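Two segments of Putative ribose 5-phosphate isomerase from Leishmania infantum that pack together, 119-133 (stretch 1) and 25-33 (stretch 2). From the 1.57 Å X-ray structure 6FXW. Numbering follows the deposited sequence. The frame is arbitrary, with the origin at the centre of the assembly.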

# COMPACT_ATOMS: atom_id res chain seq x y z
N GLY A 119 6.72 -5.97 1.57
CA GLY A 119 8.14 -6.25 1.45
C GLY A 119 8.94 -5.96 2.69
O GLY A 119 8.47 -5.29 3.60
N MET A 120 10.14 -6.51 2.73
CA MET A 120 10.95 -6.44 3.95
C MET A 120 11.39 -5.08 4.37
O MET A 120 11.43 -4.80 5.58
CB MET A 120 12.19 -7.33 3.83
CG MET A 120 11.83 -8.79 3.84
SD MET A 120 11.37 -9.29 5.55
CE MET A 120 10.41 -10.64 5.16
N GLU A 121 11.60 -4.14 3.46
CA GLU A 121 11.94 -2.82 3.91
C GLU A 121 10.74 -2.07 4.49
O GLU A 121 10.86 -1.25 5.39
CB GLU A 121 12.62 -1.97 2.80
CG GLU A 121 14.09 -2.41 2.59
CD GLU A 121 14.94 -2.46 3.86
OE1 GLU A 121 14.81 -1.54 4.67
OE2 GLU A 121 15.64 -3.50 4.09
N VAL A 122 9.54 -2.37 3.95
CA VAL A 122 8.32 -1.83 4.54
C VAL A 122 8.09 -2.47 5.93
O VAL A 122 7.75 -1.77 6.86
CB VAL A 122 7.12 -2.05 3.58
CG1 VAL A 122 5.78 -1.80 4.25
CG2 VAL A 122 7.31 -1.15 2.39
N ILE A 123 8.32 -3.78 6.03
CA ILE A 123 8.23 -4.43 7.35
C ILE A 123 9.20 -3.80 8.34
O ILE A 123 8.81 -3.56 9.49
CB ILE A 123 8.44 -5.91 7.22
CG1 ILE A 123 7.23 -6.56 6.51
CG2 ILE A 123 8.70 -6.64 8.56
CD1 ILE A 123 7.38 -8.00 6.11
N ARG A 124 10.40 -3.45 7.93
CA ARG A 124 11.36 -2.80 8.84
C ARG A 124 10.77 -1.50 9.40
O ARG A 124 10.77 -1.25 10.64
CB ARG A 124 12.68 -2.56 8.13
CG ARG A 124 13.71 -2.02 9.12
CD ARG A 124 14.99 -1.53 8.44
NE ARG A 124 15.57 -2.44 7.52
CZ ARG A 124 16.38 -3.46 7.86
NH1 ARG A 124 16.75 -3.76 9.14
NH2 ARG A 124 16.83 -4.21 6.89
N ASP A 125 10.25 -0.64 8.51
CA ASP A 125 9.66 0.61 8.94
C ASP A 125 8.48 0.42 9.83
O ASP A 125 8.29 1.11 10.82
CB ASP A 125 9.27 1.45 7.71
CG ASP A 125 8.45 2.73 8.04
OD1 ASP A 125 8.87 3.51 8.88
OD2 ASP A 125 7.51 2.90 7.23
N ILE A 126 7.63 -0.56 9.51
CA ILE A 126 6.45 -0.81 10.32
C ILE A 126 6.88 -1.18 11.76
O ILE A 126 6.32 -0.67 12.75
CB ILE A 126 5.58 -1.92 9.72
CG1 ILE A 126 4.95 -1.53 8.36
CG2 ILE A 126 4.50 -2.39 10.68
CD1 ILE A 126 4.32 -2.67 7.58
N ILE A 127 7.82 -2.13 11.84
CA ILE A 127 8.28 -2.61 13.14
C ILE A 127 8.88 -1.49 13.94
O ILE A 127 8.51 -1.31 15.12
CB ILE A 127 9.20 -3.81 12.94
CG1 ILE A 127 8.43 -5.04 12.49
CG2 ILE A 127 9.92 -4.16 14.23
CD1 ILE A 127 9.28 -6.30 12.14
N GLU A 128 9.83 -0.75 13.33
CA GLU A 128 10.48 0.31 14.06
C GLU A 128 9.49 1.36 14.54
O GLU A 128 9.55 1.78 15.68
CB GLU A 128 11.52 0.95 13.20
CG GLU A 128 12.72 0.09 12.98
CD GLU A 128 13.85 0.63 12.14
OE1 GLU A 128 13.64 1.68 11.50
OE2 GLU A 128 14.90 -0.10 12.05
N THR A 129 8.48 1.73 13.74
CA THR A 129 7.48 2.70 14.10
C THR A 129 6.60 2.17 15.22
O THR A 129 6.32 2.83 16.17
CB THR A 129 6.70 3.04 12.88
OG1 THR A 129 7.63 3.55 11.88
CG2 THR A 129 5.60 4.08 13.23
N PHE A 130 6.12 0.94 15.06
CA PHE A 130 5.23 0.35 16.10
C PHE A 130 5.85 0.29 17.46
O PHE A 130 5.23 0.58 18.49
CB PHE A 130 4.80 -1.05 15.64
CG PHE A 130 3.74 -1.69 16.49
CD1 PHE A 130 2.40 -1.46 16.25
CD2 PHE A 130 4.08 -2.52 17.52
CE1 PHE A 130 1.41 -2.07 16.94
CE2 PHE A 130 3.08 -3.12 18.27
CZ PHE A 130 1.75 -2.87 18.02
N LEU A 131 7.13 -0.12 17.44
CA LEU A 131 7.84 -0.23 18.74
C LEU A 131 8.25 1.08 19.39
O LEU A 131 8.59 1.07 20.61
CB LEU A 131 9.09 -1.08 18.58
CG LEU A 131 8.88 -2.55 18.22
CD1 LEU A 131 10.21 -3.34 17.95
CD2 LEU A 131 7.96 -3.28 19.22
N THR A 132 8.27 2.16 18.65
CA THR A 132 8.69 3.44 19.21
C THR A 132 7.63 4.48 19.31
O THR A 132 7.95 5.66 19.49
CB THR A 132 9.85 3.99 18.41
OG1 THR A 132 9.52 4.17 17.01
CG2 THR A 132 11.05 3.02 18.35
N THR A 133 6.37 4.15 19.11
CA THR A 133 5.29 5.11 19.14
C THR A 133 4.45 4.83 20.39
O THR A 133 4.06 3.74 20.71
CB THR A 133 4.42 5.08 17.85
OG1 THR A 133 5.24 5.27 16.71
CG2 THR A 133 3.34 6.14 17.89
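Stretch 2, residues 25-33: DMVNASGAA

Stretch 2 enters as the last part of a helix, with Asp-25 to Asn-28 at helical phi/psi, and lies along the helix 120-131 of stretch 1 in the same general direction: the N-to-C vectors differ by 43° (signed crossing angle -43°), and the axes approach to 9.5 Å. The register follows this course, CA to CA: Arg-124 with Met-26 at 6.2 Å, Ile-127 with Val-27 at 6.8 Å, Glu-128 with Ser-30 at 5.6 Å and Leu-131 with Ala-32 at 6.1 Å. Gly-31, at phi 81°, is the first residue to leave helical geometry.

Met-26 gives the largest share of the 523 Å² buried, 133 Å². Its CA-to-CB bond points toward stretch 1, and its m, t, t chain runs back along the helix, so that CE lies 3.4 Å from O of Met-120 and SD 4.1 Å from CG2 of Ile-123. Its CG lies over one face of the Arg-124 guanidinium, 3.7 Å from NH1. That group is held by a salt bridge within its own helix, NE of Arg-124 to OE1 of Glu-121 at 3.1 Å.

Leu-131 covers the other end. Its CD1 packs 4.0 Å from CG1 of Val-27 and 3.9 Å from OG of Ser-30, while its CB meets CB of Ala-32 at 3.8 Å. Ala-32 CB also touches CG2 of Thr-132 at 3.6 Å. Ser-30 OG steadies this turn, donating to O of Val-27 (2.8 Å) and accepting from N of Ala-32 (2.9 Å, 165°).

Between these ends, CG2 of Ile-127 lies 3.9 Å from CG2 of Val-27. No direct hydrogen bond crosses the contact; water 1 bridges it, donating to O of Met-26 at 2.8 Å and to OE2 of Glu-128 at 2.6 Å.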

# COMPACT_ATOMS: atom_id res chain seq x y z
N ASP A 25 15.99 -10.11 13.47
CA ASP A 25 17.13 -9.18 13.36
C ASP A 25 16.71 -7.74 13.29
O ASP A 25 17.30 -6.84 13.93
CB ASP A 25 18.01 -9.49 12.15
CG ASP A 25 18.76 -10.79 12.26
OD1 ASP A 25 18.86 -11.33 13.35
OD2 ASP A 25 19.11 -11.35 11.23
N MET A 26 15.66 -7.44 12.53
CA MET A 26 15.07 -6.07 12.54
C MET A 26 14.59 -5.56 13.86
O MET A 26 14.73 -4.37 14.21
CB MET A 26 13.91 -5.95 11.54
CG MET A 26 14.27 -6.26 10.16
SD MET A 26 12.75 -6.25 9.12
CE MET A 26 13.71 -6.16 7.77
N VAL A 27 13.92 -6.44 14.62
CA VAL A 27 13.44 -6.09 15.89
C VAL A 27 14.65 -5.71 16.79
O VAL A 27 14.62 -4.69 17.47
CB VAL A 27 12.60 -7.19 16.54
CG1 VAL A 27 12.20 -6.77 17.95
CG2 VAL A 27 11.38 -7.49 15.68
N ASN A 28 15.65 -6.55 16.80
CA ASN A 28 16.84 -6.31 17.64
C ASN A 28 17.53 -5.01 17.20
O ASN A 28 17.92 -4.16 18.02
CB ASN A 28 17.76 -7.52 17.55
CG ASN A 28 17.34 -8.64 18.49
OD1 ASN A 28 16.97 -8.38 19.65
ND2 ASN A 28 17.34 -9.87 17.99
N ALA A 29 17.60 -4.80 15.89
CA ALA A 29 18.35 -3.64 15.36
C ALA A 29 17.59 -2.35 15.53
O ALA A 29 18.15 -1.25 15.35
CB ALA A 29 18.67 -3.88 13.92
N SER A 30 16.34 -2.42 15.93
CA SER A 30 15.53 -1.24 16.04
C SER A 30 15.98 -0.36 17.22
O SER A 30 15.59 0.79 17.28
CB SER A 30 14.06 -1.62 16.27
OG SER A 30 13.83 -2.05 17.60
N GLY A 31 16.66 -0.96 18.20
CA GLY A 31 16.99 -0.32 19.45
C GLY A 31 15.90 -0.27 20.45
O GLY A 31 16.08 0.15 21.58
N ALA A 32 14.66 -0.67 20.06
CA ALA A 32 13.55 -0.50 20.90
C ALA A 32 13.07 -1.77 21.59
O ALA A 32 12.03 -1.76 22.25
CB ALA A 32 12.40 0.09 20.05
N ALA A 33 13.88 -2.83 21.51
CA ALA A 33 13.56 -4.07 22.16
C ALA A 33 14.60 -4.48 23.17
O ALA A 33 15.78 -4.51 22.82
CB ALA A 33 13.46 -5.17 21.12
O HOH W 1 15.51 -2.59 12.21